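Local coordinates for protein cell divisionFtsK/SpoIIIE (Thermomonospora curvata, PDB 4NH0) that belongs to the type VII (ESX) secretion system that exports EsxA and EsxB, has weak ATPase activity, and might be its translocase subunit, at residues A[424-429]-A[454-459]; A[925-930]-A[1136-1141]; A[1016-1021]-A[1033-1038]. All coordinates share one frame; numbering follows the deposited sequence.

Contact 1 (A[424-429]-A[454-459])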
ATOM      1  N   ASP A 424     -23.035  -3.657 -32.015  1.00 72.22           N
ATOM      2  CA  ASP A 424     -24.356  -3.046 -32.088  1.00 79.34           C
ATOM      3  C   ASP A 424     -24.329  -1.641 -31.496  1.00 85.66           C
ATOM      4  O   ASP A 424     -23.538  -1.359 -30.596  1.00 85.60           O
ATOM      5  CB  ASP A 424     -25.389  -3.909 -31.361  1.00 83.18           C
ATOM      6  CG  ASP A 424     -26.810  -3.633 -31.818  1.00 88.67           C
ATOM      7  OD1 ASP A 424     -27.051  -2.564 -32.416  1.00 91.38           O
ATOM      8  OD2 ASP A 424     -27.688  -4.486 -31.576  1.00 82.51           O
ATOM      9  N   GLU A 425     -25.192  -0.772 -32.014  1.00 95.57           N
ATOM     10  CA  GLU A 425     -25.322   0.605 -31.539  1.00 85.84           C
ATOM     11  C   GLU A 425     -24.008   1.375 -31.601  1.00 83.75           C
ATOM     12  O   GLU A 425     -23.661   2.102 -30.671  1.00 93.93           O
ATOM     13  CB  GLU A 425     -25.861   0.627 -30.106  1.00 86.54           C
ATOM     14  CG  GLU A 425     -27.264   0.072 -29.969  1.00104.91           C
ATOM     15  CD  GLU A 425     -28.264   0.810 -30.832  1.00112.95           C
ATOM     16  OE1 GLU A 425     -29.284   0.198 -31.210  1.00104.35           O
ATOM     17  OE2 GLU A 425     -28.031   2.000 -31.133  1.00 98.96           O
ATOM     18  N   PHE A 426     -23.282   1.221 -32.703  1.00 81.77           N
ATOM     19  CA  PHE A 426     -22.008   1.907 -32.872  1.00 77.90           C
ATOM     20  C   PHE A 426     -22.217   3.403 -33.078  1.00 83.72           C
ATOM     21  O   PHE A 426     -21.297   4.198 -32.888  1.00 86.69           O
ATOM     22  CB  PHE A 426     -21.232   1.321 -34.050  1.00 85.56           C
ATOM     23  CG  PHE A 426     -21.733   1.769 -35.391  1.00 84.54           C
ATOM     24  CD1 PHE A 426     -22.887   1.229 -35.931  1.00 90.02           C
ATOM     25  CD2 PHE A 426     -21.046   2.727 -36.116  1.00 70.94           C
ATOM     26  CE1 PHE A 426     -23.348   1.640 -37.165  1.00 94.83           C
ATOM     27  CE2 PHE A 426     -21.501   3.141 -37.350  1.00 73.14           C
ATOM     28  CZ  PHE A 426     -22.653   2.596 -37.875  1.00 87.46           C
ATOM     29  N   SER A 427     -23.430   3.777 -33.470  1.00 95.56           N
ATOM     30  CA  SER A 427     -23.762   5.177 -33.709  1.00104.10           C
ATOM     31  C   SER A 427     -23.722   5.984 -32.419  1.00105.58           C
ATOM     32  O   SER A 427     -23.070   7.025 -32.349  1.00108.12           O
ATOM     33  CB  SER A 427     -25.139   5.298 -34.359  1.00111.75           C
ATOM     34  OG  SER A 427     -25.498   6.655 -34.548  1.00105.12           O
ATOM     35  N   GLU A 428     -24.422   5.502 -31.397  1.00 96.51           N
ATOM     36  CA  GLU A 428     -24.444   6.188 -30.111  1.00103.43           C
ATOM     37  C   GLU A 428     -23.208   5.843 -29.287  1.00 96.27           C
ATOM     38  O   GLU A 428     -23.049   6.314 -28.162  1.00 96.84           O
ATOM     39  CB  GLU A 428     -25.718   5.847 -29.336  1.00103.42           C
ATOM     40  CG  GLU A 428     -26.672   7.025 -29.195  1.00116.48           C
ATOM     41  CD  GLU A 428     -27.927   6.679 -28.422  1.00121.99           C
ATOM     42  OE1 GLU A 428     -28.154   5.480 -28.158  1.00115.70           O
ATOM     43  OE2 GLU A 428     -28.689   7.608 -28.077  1.00118.68           O
ATOM     44  N   LEU A 429     -22.337   5.017 -29.855  1.00 95.64           N
ATOM     45  CA  LEU A 429     -21.042   4.742 -29.250  1.00 90.52           C
ATOM     46  C   LEU A 429     -20.061   5.826 -29.675  1.00 89.69           C
ATOM     47  O   LEU A 429     -19.313   6.359 -28.856  1.00107.40           O
ATOM     48  CB  LEU A 429     -20.534   3.354 -29.653  1.00 88.97           C
ATOM     49  CG  LEU A 429     -19.248   2.826 -29.007  1.00 70.97           C
ATOM     50  CD1 LEU A 429     -19.297   1.312 -28.906  1.00 76.61           C
ATOM     51  CD2 LEU A 429     -18.009   3.251 -29.783  1.00 74.50           C
ATOM     52  N   LEU A 454     -15.791  -7.118 -39.805  1.00 66.36           N
ATOM     53  CA  LEU A 454     -16.574  -6.240 -38.946  1.00 63.80           C
ATOM     54  C   LEU A 454     -18.009  -6.098 -39.439  1.00 75.39           C
ATOM     55  O   LEU A 454     -18.269  -6.113 -40.641  1.00 72.06           O
ATOM     56  CB  LEU A 454     -15.913  -4.862 -38.857  1.00 63.61           C
ATOM     57  CG  LEU A 454     -16.600  -3.797 -38.001  1.00 69.62           C
ATOM     58  CD1 LEU A 454     -16.719  -4.258 -36.559  1.00 68.42           C
ATOM     59  CD2 LEU A 454     -15.853  -2.477 -38.086  1.00 55.58           C
ATOM     60  N   LEU A 455     -18.939  -5.971 -38.499  1.00 76.51           N
ATOM     61  CA  LEU A 455     -20.329  -5.688 -38.823  1.00 62.87           C
ATOM     62  C   LEU A 455     -20.883  -4.627 -37.881  1.00 64.62           C
ATOM     63  O   LEU A 455     -21.203  -4.914 -36.729  1.00 72.47           O
ATOM     64  CB  LEU A 455     -21.178  -6.956 -38.746  1.00 60.68           C
ATOM     65  CG  LEU A 455     -22.670  -6.754 -39.012  1.00 56.73           C
ATOM     66  CD1 LEU A 455     -22.889  -6.126 -40.377  1.00 61.44           C
ATOM     67  CD2 LEU A 455     -23.424  -8.066 -38.897  1.00 38.67           C
ATOM     68  N   LEU A 456     -20.986  -3.400 -38.377  1.00 66.98           N
ATOM     69  CA  LEU A 456     -21.500  -2.296 -37.579  1.00 64.50           C
ATOM     70  C   LEU A 456     -23.017  -2.216 -37.670  1.00 69.18           C
ATOM     71  O   LEU A 456     -23.575  -2.054 -38.754  1.00 76.73           O
ATOM     72  CB  LEU A 456     -20.872  -0.976 -38.024  1.00 67.99           C
ATOM     73  CG  LEU A 456     -19.353  -0.895 -37.881  1.00 66.64           C
ATOM     74  CD1 LEU A 456     -18.837   0.451 -38.355  1.00 59.36           C
ATOM     75  CD2 LEU A 456     -18.945  -1.152 -36.440  1.00 69.15           C
ATOM     76  N   ALA A 457     -23.678  -2.334 -36.526  1.00 77.33           N
ATOM     77  CA  ALA A 457     -25.131  -2.285 -36.477  1.00 70.76           C
ATOM     78  C   ALA A 457     -25.606  -1.181 -35.543  1.00 86.73           C
ATOM     79  O   ALA A 457     -25.036  -0.974 -34.474  1.00 99.07           O
ATOM     80  CB  ALA A 457     -25.693  -3.626 -36.040  1.00 77.46           C
ATOM     81  N   SER A 458     -26.652  -0.474 -35.953  1.00 91.46           N
ATOM     82  CA  SER A 458     -27.216   0.586 -35.129  1.00 90.87           C
ATOM     83  C   SER A 458     -28.720   0.708 -35.313  1.00 85.42           C
ATOM     84  O   SER A 458     -29.258   0.380 -36.369  1.00 83.28           O
ATOM     85  CB  SER A 458     -26.553   1.925 -35.446  1.00 93.51           C
ATOM     86  OG  SER A 458     -27.229   2.981 -34.787  1.00101.41           O
ATOM     87  N   GLN A 459     -29.390   1.183 -34.269  1.00 89.69           N
ATOM     88  CA  GLN A 459     -30.817   1.457 -34.332  1.00 89.69           C
ATOM     89  C   GLN A 459     -31.089   2.608 -35.290  1.00 78.12           C
ATOM     90  O   GLN A 459     -32.034   2.566 -36.076  1.00 93.44           O
ATOM     91  CB  GLN A 459     -31.358   1.783 -32.940  1.00 88.33           C
ATOM     92  CG  GLN A 459     -32.837   2.097 -32.893  1.00 97.15           C
ATOM     93  CD  GLN A 459     -33.318   2.369 -31.483  1.00110.91           C
ATOM     94  OE1 GLN A 459     -33.124   1.553 -30.582  1.00114.92           O
ATOM     95  NE2 GLN A 459     -33.944   3.523 -31.282  1.00120.96           N
TER
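The ring of Phe426 carries Leu456 CB over the centre of one face, a CH-pi contact with CB 3.7 Å from the ring centroid. Leu456 CD1 reaches Phe426 CD2 and CE2, and the two side chains cross at about a right angle. At the ring edge, near its plane, lies the carbonyl of Ala457, its O 3.4 Å from Phe426 CD1. Ser458 CB comes obliquely to Phe426 CE1 at 3.6 Å. The other flat pair, the Glu425 carboxylate and Gln459 amide, have planes 83° apart. Glu425 CB points away from the strand, but a bend at chi2 (-58°) brings CD back toward it, and OE1 lies 3.2 Å from Gln459 N, a weak hydrogen bond. Beside it, Ser427 CB packs against Ser458 OG, which hydrogen-bonds Arg460 O.

Strands 418-424 and 452-458 are parallel neighbours in the FtsK 1 sheet, and their last bridge pairs Asp424 with Ala457. Ala457 O then takes a weak bond from Phe426 N at 3.3 Å; its closer approach to Glu425 N is too short and bent to trust. The Asp-Glu pair ending a hydrophobic strand is consistent with a Walker B motif: Asp424 OD2 forms a salt bridge with Lys317 of the predicted ATP site, and Glu425 is the inferred active-site residue. The side chain of Gln459 comes within about 6 Å of a bound sulfate (nearest atoms). The Asp424-Ala457 bridge and the packing of Phe426 on Leu456 hold the chain on both sides of Glu425, consistent with positioning the acidic pair at the nucleotide site, while Gln459 N holds the Glu425 carboxylate only weakly.

Contact 2 (A[925-930]-A[1136-1141]); sequences GIDEDS and GTRLIQ
Ile926 and Gln1141 form a hydrogen-bonded antiparallel pair: Ile926 N gives to Gln1141 O at 3.1 Å, and Gln1141 N to Ile926 O at 2.7 Å. Past the non-hydrogen-bonded pair Asp927-Ile1140, Glu928 N meets Leu1139 O at 2.7 Å. This third bond carries the pairing one residue into the turn.

The ionic contact lies on the face of Asp927 and Ile1140. Asp927 OD2 forms a salt bridge with Arg1138 NH1 at 3.6 Å, approaching the guanidinium at its edge, with the carboxylate and guanidinium planes 59° apart. Arg1138 CD packs closer still against Asp927 OD2, at 3.3 Å; beyond it the bend at chi3 (-19°) turns NE. The other oxygen, Asp927 OD1, accepts from Ser932 N and, weakly, from Ser930 N, which ties the carboxylate to the turn between strands 922-927 and 933-936.

Those two strands form an antiparallel hairpin in the FtsK 3 sheet, and strand 1136-1144, from the C-terminal end of the chain, runs between strand 922-927 and strand 1127-1132. Gln1141 touches the bound ATP, and its side-chain OE1 accepts from Arg1127 NE.

Van der Waals contacts flank the backbone ladder. Ile1140 CG2 rests on Asp927 CB at 3.8 Å, on the face that also meets Val934 and Phe1130. On the other side, Leu1139 CD2 lies against the Glu928 carboxylate, 3.5 Å from OE1. The other oxygen, Glu928 OE2, makes a salt bridge to Arg723, in helix 719-742 of FtsK 2.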
ATOM      1  N   GLY A 925      19.833   7.068  36.176  1.00 45.27           N
ATOM      2  CA  GLY A 925      18.840   6.365  35.389  1.00 48.35           C
ATOM      3  C   GLY A 925      19.240   6.226  33.936  1.00 58.68           C
ATOM      4  O   GLY A 925      20.386   6.482  33.573  1.00 67.16           O
ATOM      5  N   ILE A 926      18.291   5.815  33.103  1.00 60.91           N
ATOM      6  CA  ILE A 926      18.538   5.666  31.675  1.00 50.65           C
ATOM      7  C   ILE A 926      17.553   6.504  30.868  1.00 51.78           C
ATOM      8  O   ILE A 926      16.418   6.718  31.291  1.00 53.88           O
ATOM      9  CB  ILE A 926      18.441   4.193  31.234  1.00 51.78           C
ATOM     10  CG1 ILE A 926      17.044   3.637  31.513  1.00 55.14           C
ATOM     11  CG2 ILE A 926      19.492   3.357  31.942  1.00 49.40           C
ATOM     12  CD1 ILE A 926      16.845   2.221  31.033  1.00 33.24           C
ATOM     13  N   ASP A 927      17.992   6.980  29.708  1.00 54.09           N
ATOM     14  CA  ASP A 927      17.161   7.842  28.879  1.00 58.16           C
ATOM     15  C   ASP A 927      16.276   7.041  27.935  1.00 53.17           C
ATOM     16  O   ASP A 927      16.439   5.834  27.797  1.00 44.07           O
ATOM     17  CB  ASP A 927      18.029   8.819  28.081  1.00 62.73           C
ATOM     18  CG  ASP A 927      19.117   8.127  27.284  1.00 63.73           C
ATOM     19  OD1 ASP A 927      19.075   6.887  27.154  1.00 60.90           O
ATOM     20  OD2 ASP A 927      20.020   8.826  26.780  1.00 55.34           O
ATOM     21  N   GLU A 928      15.338   7.723  27.287  1.00 59.76           N
ATOM     22  CA  GLU A 928      14.445   7.077  26.337  1.00 52.17           C
ATOM     23  C   GLU A 928      15.129   6.903  24.989  1.00 57.25           C
ATOM     24  O   GLU A 928      14.782   6.014  24.214  1.00 61.70           O
ATOM     25  CB  GLU A 928      13.159   7.888  26.170  1.00 47.69           C
ATOM     26  CG  GLU A 928      12.102   7.207  25.315  1.00 50.95           C
ATOM     27  CD  GLU A 928      10.948   8.123  24.973  1.00 61.84           C
ATOM     28  OE1 GLU A 928      11.201   9.293  24.624  1.00 51.67           O
ATOM     29  OE2 GLU A 928       9.786   7.670  25.050  1.00 66.75           O
ATOM     30  N   ASP A 929      16.111   7.756  24.721  1.00 54.65           N
ATOM     31  CA  ASP A 929      16.749   7.813  23.412  1.00 60.43           C
ATOM     32  C   ASP A 929      17.438   6.507  23.029  1.00 58.82           C
ATOM     33  O   ASP A 929      17.175   5.951  21.965  1.00 59.72           O
ATOM     34  CB  ASP A 929      17.757   8.961  23.369  1.00 72.93           C
ATOM     35  CG  ASP A 929      18.186   9.305  21.958  1.00 84.75           C
ATOM     36  OD1 ASP A 929      17.492  10.114  21.308  1.00104.64           O
ATOM     37  OD2 ASP A 929      19.215   8.768  21.498  1.00 86.76           O
ATOM     38  N   SER A 930      18.320   6.021  23.897  1.00 60.42           N
ATOM     39  CA  SER A 930      19.090   4.819  23.599  1.00 50.03           C
ATOM     40  C   SER A 930      19.143   3.855  24.779  1.00 47.56           C
ATOM     41  O   SER A 930      19.888   2.877  24.748  1.00 56.71           O
ATOM     42  CB  SER A 930      20.511   5.195  23.176  1.00 55.96           C
ATOM     43  OG  SER A 930      21.133   6.010  24.153  1.00 64.16           O
ATOM     44  N   GLY A1136      21.163  18.998  26.081  1.00 66.95           N
ATOM     45  CA  GLY A1136      19.904  19.692  26.281  1.00 70.87           C
ATOM     46  C   GLY A1136      18.873  18.935  27.093  1.00 74.71           C
ATOM     47  O   GLY A1136      19.175  18.372  28.143  1.00 75.80           O
ATOM     48  N   THR A1137      17.641  18.937  26.595  1.00 74.09           N
ATOM     49  CA  THR A1137      16.536  18.264  27.258  1.00 60.05           C
ATOM     50  C   THR A1137      16.437  16.824  26.776  1.00 51.36           C
ATOM     51  O   THR A1137      16.591  16.548  25.588  1.00 70.97           O
ATOM     52  CB  THR A1137      15.206  18.992  27.006  1.00 62.24           C
ATOM     53  OG1 THR A1137      15.348  20.375  27.351  1.00 65.47           O
ATOM     54  CG2 THR A1137      14.088  18.383  27.835  1.00 46.34           C
ATOM     55  N   ARG A1138      16.183  15.910  27.704  1.00 51.58           N
ATOM     56  CA  ARG A1138      16.169  14.490  27.390  1.00 54.26           C
ATOM     57  C   ARG A1138      15.267  13.734  28.356  1.00 56.89           C
ATOM     58  O   ARG A1138      15.396  13.872  29.570  1.00 62.21           O
ATOM     59  CB  ARG A1138      17.591  13.934  27.441  1.00 62.98           C
ATOM     60  CG  ARG A1138      17.779  12.590  26.771  1.00 58.01           C
ATOM     61  CD  ARG A1138      19.158  12.043  27.088  1.00 68.32           C
ATOM     62  NE  ARG A1138      20.062  13.097  27.535  1.00 65.59           N
ATOM     63  CZ  ARG A1138      21.240  12.878  28.108  1.00 76.28           C
ATOM     64  NH1 ARG A1138      21.661  11.638  28.309  1.00 54.04           N
ATOM     65  NH2 ARG A1138      21.996  13.899  28.485  1.00 83.50           N
ATOM     66  N   LEU A1139      14.349  12.941  27.815  1.00 50.07           N
ATOM     67  CA  LEU A1139      13.441  12.158  28.644  1.00 48.91           C
ATOM     68  C   LEU A1139      14.144  10.929  29.204  1.00 55.46           C
ATOM     69  O   LEU A1139      14.645  10.094  28.452  1.00 47.79           O
ATOM     70  CB  LEU A1139      12.206  11.742  27.846  1.00 47.09           C
ATOM     71  CG  LEU A1139      11.190  10.882  28.598  1.00 42.94           C
ATOM     72  CD1 LEU A1139      10.659  11.618  29.811  1.00 47.46           C
ATOM     73  CD2 LEU A1139      10.054  10.468  27.682  1.00 64.36           C
ATOM     74  N   ILE A1140      14.185  10.824  30.528  1.00 49.38           N
ATOM     75  CA  ILE A1140      14.846   9.703  31.186  1.00 49.74           C
ATOM     76  C   ILE A1140      13.940   9.022  32.204  1.00 53.81           C
ATOM     77  O   ILE A1140      12.860   9.514  32.520  1.00 57.69           O
ATOM     78  CB  ILE A1140      16.134  10.142  31.908  1.00 49.06           C
ATOM     79  CG1 ILE A1140      15.795  10.908  33.188  1.00 45.85           C
ATOM     80  CG2 ILE A1140      17.014  10.970  30.988  1.00 53.67           C
ATOM     81  CD1 ILE A1140      16.983  11.140  34.089  1.00 39.91           C
ATOM     82  N   GLN A1141      14.396   7.883  32.713  1.00 42.75           N
ATOM     83  CA  GLN A1141      13.710   7.176  33.787  1.00 41.37           C
ATOM     84  C   GLN A1141      14.670   6.951  34.946  1.00 53.26           C
ATOM     85  O   GLN A1141      15.689   6.286  34.789  1.00 50.92           O
ATOM     86  CB  GLN A1141      13.153   5.842  33.291  1.00 46.01           C
ATOM     87  CG  GLN A1141      12.640   4.937  34.396  1.00 49.68           C
ATOM     88  CD  GLN A1141      11.278   5.349  34.906  1.00 54.57           C
ATOM     89  OE1 GLN A1141      10.495   5.968  34.189  1.00 52.73           O
ATOM     90  NE2 GLN A1141      10.986   5.006  36.154  1.00 61.85           N
TER

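Contact 3 (A[1016-1021]-A[1033-1038]); sequences EARLPP and SWWTGA
Arg1018 lies flat on the indole of Trp1035, guanidinium and ring centres 4.0 Å apart and planes at 15°, in a cation-pi stack. Its chain, extended from CG to NE, runs over the ring, with CD 3.8 Å from the centroid of the six-membered ring in a CH-pi contact. From its place on the ring the guanidinium grips one atom end-on: NH1 and NH2 both donate to Ala1038 O, at 2.8 and 2.7 Å. That oxygen lies in the guanidinium plane, so the two bonds and the stack together fix the rotation of the group. Trp1035 NE1 is held by Asp1069 O. An alanine at Arg1018 would probably leave Ala1038 O without these two donors and open a gap over the six-membered ring of Trp1035.

Trp1034 forms the other closely packed part. Its NE1 hydrogen-bonds Arg1018 O, modelled at a doubtfully short distance. Pro1021 CD sits over one face, 4.1 Å from the centroid of the five-membered ring, and Trp1035 CD1 lies over the opposite face toward the rim. Pro1020 CG approaches Trp1034 CZ2 obliquely at 3.7 Å.

The solvent side is looser. Thr1036 and Gly1037 are exposed and only graze the arginine, and Leu1019 points away. The contact joins the end of helix 1001-1017 to the loop between helix 1026-1031 and strand 1039-1045, on the surface of FtsK 3 and away from the annotated sites. With no strand pairing, it is held by stacking and by side chains bonding to backbone carbonyls, with one positive charge likely shared between an aromatic face and a carbonyl oxygen.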
ATOM      1  N   GLU A1016      33.173  30.551  53.439  1.00 90.44           N
ATOM      2  CA  GLU A1016      33.743  31.889  53.309  1.00 93.99           C
ATOM      3  C   GLU A1016      35.246  31.868  53.555  1.00 96.57           C
ATOM      4  O   GLU A1016      35.983  32.701  53.028  1.00101.30           O
ATOM      5  CB  GLU A1016      33.073  32.871  54.275  1.00101.12           C
ATOM      6  CG  GLU A1016      31.636  33.219  53.928  1.00107.68           C
ATOM      7  CD  GLU A1016      30.989  34.118  54.963  1.00113.03           C
ATOM      8  OE1 GLU A1016      31.607  34.347  56.023  1.00107.87           O
ATOM      9  OE2 GLU A1016      29.857  34.586  54.723  1.00105.08           O
ATOM     10  N   ALA A1017      35.697  30.912  54.359  1.00 89.22           N
ATOM     11  CA  ALA A1017      37.116  30.770  54.653  1.00 81.53           C
ATOM     12  C   ALA A1017      37.868  30.218  53.447  1.00 87.76           C
ATOM     13  O   ALA A1017      39.065  30.451  53.291  1.00 91.43           O
ATOM     14  CB  ALA A1017      37.321  29.874  55.861  1.00 86.04           C
ATOM     15  N   ARG A1018      37.156  29.489  52.594  1.00 87.75           N
ATOM     16  CA  ARG A1018      37.763  28.876  51.420  1.00 86.66           C
ATOM     17  C   ARG A1018      37.778  29.824  50.226  1.00 77.37           C
ATOM     18  O   ARG A1018      38.306  29.486  49.167  1.00 87.46           O
ATOM     19  CB  ARG A1018      37.028  27.590  51.047  1.00 80.63           C
ATOM     20  CG  ARG A1018      37.115  26.493  52.090  1.00 77.34           C
ATOM     21  CD  ARG A1018      36.538  25.191  51.557  1.00 80.78           C
ATOM     22  NE  ARG A1018      36.636  24.109  52.529  1.00 86.20           N
ATOM     23  CZ  ARG A1018      36.262  22.857  52.291  1.00 81.37           C
ATOM     24  NH1 ARG A1018      35.768  22.526  51.106  1.00 78.61           N
ATOM     25  NH2 ARG A1018      36.387  21.933  53.233  1.00 92.53           N
ATOM     26  N   LEU A1019      37.193  31.006  50.400  1.00 84.70           N
ATOM     27  CA  LEU A1019      37.130  31.997  49.330  1.00 75.54           C
ATOM     28  C   LEU A1019      38.526  32.394  48.861  1.00 78.04           C
ATOM     29  O   LEU A1019      39.425  32.598  49.674  1.00 97.86           O
ATOM     30  CB  LEU A1019      36.352  33.231  49.787  1.00 81.48           C
ATOM     31  CG  LEU A1019      34.847  33.028  49.979  1.00 82.73           C
ATOM     32  CD1 LEU A1019      34.186  34.306  50.468  1.00102.09           C
ATOM     33  CD2 LEU A1019      34.204  32.549  48.688  1.00 72.00           C
ATOM     34  N   PRO A1020      38.706  32.495  47.537  1.00 59.51           N
ATOM     35  CA  PRO A1020      40.009  32.740  46.911  1.00 79.29           C
ATOM     36  C   PRO A1020      40.608  34.102  47.245  1.00 90.13           C
ATOM     37  O   PRO A1020      39.933  35.119  47.092  1.00 92.16           O
ATOM     38  CB  PRO A1020      39.700  32.655  45.411  1.00 76.92           C
ATOM     39  CG  PRO A1020      38.403  31.928  45.316  1.00 86.02           C
ATOM     40  CD  PRO A1020      37.643  32.322  46.535  1.00 65.47           C
ATOM     41  N   PRO A1021      41.866  34.118  47.709  1.00102.71           N
ATOM     42  CA  PRO A1021      42.643  35.358  47.802  1.00 92.96           C
ATOM     43  C   PRO A1021      42.751  36.030  46.435  1.00 95.53           C
ATOM     44  O   PRO A1021      42.779  35.336  45.421  1.00105.66           O
ATOM     45  CB  PRO A1021      44.009  34.878  48.298  1.00105.94           C
ATOM     46  CG  PRO A1021      43.708  33.632  49.056  1.00101.31           C
ATOM     47  CD  PRO A1021      42.567  32.979  48.327  1.00 99.48           C
ATOM     48  N   SER A1033      44.347  24.909  45.626  1.00 84.11           N
ATOM     49  CA  SER A1033      45.482  24.618  46.490  1.00 73.71           C
ATOM     50  C   SER A1033      45.398  25.339  47.831  1.00 81.36           C
ATOM     51  O   SER A1033      45.838  24.815  48.853  1.00 73.71           O
ATOM     52  CB  SER A1033      46.786  25.003  45.788  1.00 73.50           C
ATOM     53  OG  SER A1033      46.768  24.608  44.427  1.00 78.89           O
ATOM     54  N   TRP A1034      44.823  26.538  47.820  1.00 87.64           N
ATOM     55  CA  TRP A1034      44.848  27.418  48.986  1.00 86.26           C
ATOM     56  C   TRP A1034      44.021  26.900  50.161  1.00 84.89           C
ATOM     57  O   TRP A1034      44.110  27.433  51.266  1.00 83.56           O
ATOM     58  CB  TRP A1034      44.369  28.818  48.598  1.00 86.51           C
ATOM     59  CG  TRP A1034      42.904  28.905  48.304  1.00 86.66           C
ATOM     60  CD1 TRP A1034      41.913  29.243  49.177  1.00 87.96           C
ATOM     61  CD2 TRP A1034      42.263  28.658  47.047  1.00 84.75           C
ATOM     62  NE1 TRP A1034      40.695  29.220  48.544  1.00 83.05           N
ATOM     63  CE2 TRP A1034      40.883  28.864  47.236  1.00 83.88           C
ATOM     64  CE3 TRP A1034      42.722  28.280  45.782  1.00 75.84           C
ATOM     65  CZ2 TRP A1034      39.959  28.704  46.208  1.00 75.80           C
ATOM     66  CZ3 TRP A1034      41.801  28.126  44.763  1.00 74.54           C
ATOM     67  CH2 TRP A1034      40.436  28.335  44.982  1.00 81.11           C
ATOM     68  N   TRP A1035      43.216  25.870  49.927  1.00 86.08           N
ATOM     69  CA  TRP A1035      42.454  25.258  51.008  1.00 86.53           C
ATOM     70  C   TRP A1035      42.469  23.740  50.903  1.00 86.04           C
ATOM     71  O   TRP A1035      42.589  23.182  49.813  1.00 80.04           O
ATOM     72  CB  TRP A1035      41.011  25.769  51.019  1.00 96.54           C
ATOM     73  CG  TRP A1035      40.210  25.384  49.812  1.00 91.54           C
ATOM     74  CD1 TRP A1035      40.040  26.118  48.677  1.00 79.56           C
ATOM     75  CD2 TRP A1035      39.461  24.177  49.625  1.00 88.39           C
ATOM     76  NE1 TRP A1035      39.237  25.444  47.791  1.00 76.77           N
ATOM     77  CE2 TRP A1035      38.867  24.248  48.350  1.00 81.75           C
ATOM     78  CE3 TRP A1035      39.237  23.042  50.410  1.00 87.33           C
ATOM     79  CZ2 TRP A1035      38.066  23.230  47.841  1.00 82.35           C
ATOM     80  CZ3 TRP A1035      38.441  22.033  49.902  1.00 82.89           C
ATOM     81  CH2 TRP A1035      37.865  22.133  48.631  1.00 83.68           C
ATOM     82  N   THR A1036      42.350  23.081  52.049  1.00 88.69           N
ATOM     83  CA  THR A1036      42.290  21.627  52.097  1.00 85.37           C
ATOM     84  C   THR A1036      41.066  21.179  52.881  1.00 88.36           C
ATOM     85  O   THR A1036      40.429  21.978  53.566  1.00 88.34           O
ATOM     86  CB  THR A1036      43.553  21.024  52.735  1.00 82.59           C
ATOM     87  OG1 THR A1036      43.740  21.581  54.042  1.00100.91           O
ATOM     88  CG2 THR A1036      44.775  21.322  51.882  1.00 77.64           C
ATOM     89  N   GLY A1037      40.742  19.896  52.779  1.00 90.28           N
ATOM     90  CA  GLY A1037      39.576  19.356  53.449  1.00 85.91           C
ATOM     91  C   GLY A1037      38.627  18.705  52.466  1.00 80.60           C
ATOM     92  O   GLY A1037      38.952  18.536  51.292  1.00 79.77           O
ATOM     93  N   ALA A1038      37.443  18.344  52.947  1.00 81.07           N
ATOM     94  CA  ALA A1038      36.463  17.655  52.121  1.00 84.36           C
ATOM     95  C   ALA A1038      35.516  18.633  51.436  1.00 84.53           C
ATOM     96  O   ALA A1038      35.412  19.794  51.830  1.00 78.73           O
ATOM     97  CB  ALA A1038      35.676  16.665  52.959  1.00 80.81           C
TER

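In the fold
Contact 1 is the most buried of the three, contact 2 is partly buried, and contact 3 lies on the surface. Contacts 1 and 2 both pair sheet strands, parallel in FtsK 1 beside a predicted ATP site and antiparallel in FtsK 3 beside a bound ATP; contact 3 joins a helix end to a loop. Their chemistry follows: an aromatic ring packed on a strand, next in sequence to an acidic pair, in 1, a backbone ladder flanked by a salt bridge in 2, arginine and tryptophan stacking in 3. Contact 3 is nested within the long loop that contact 2 closes, with centres 36 Å apart, whereas contact 1 lies 75 Å from contact 2, centre to centre, on the opposite side of the chain's centre.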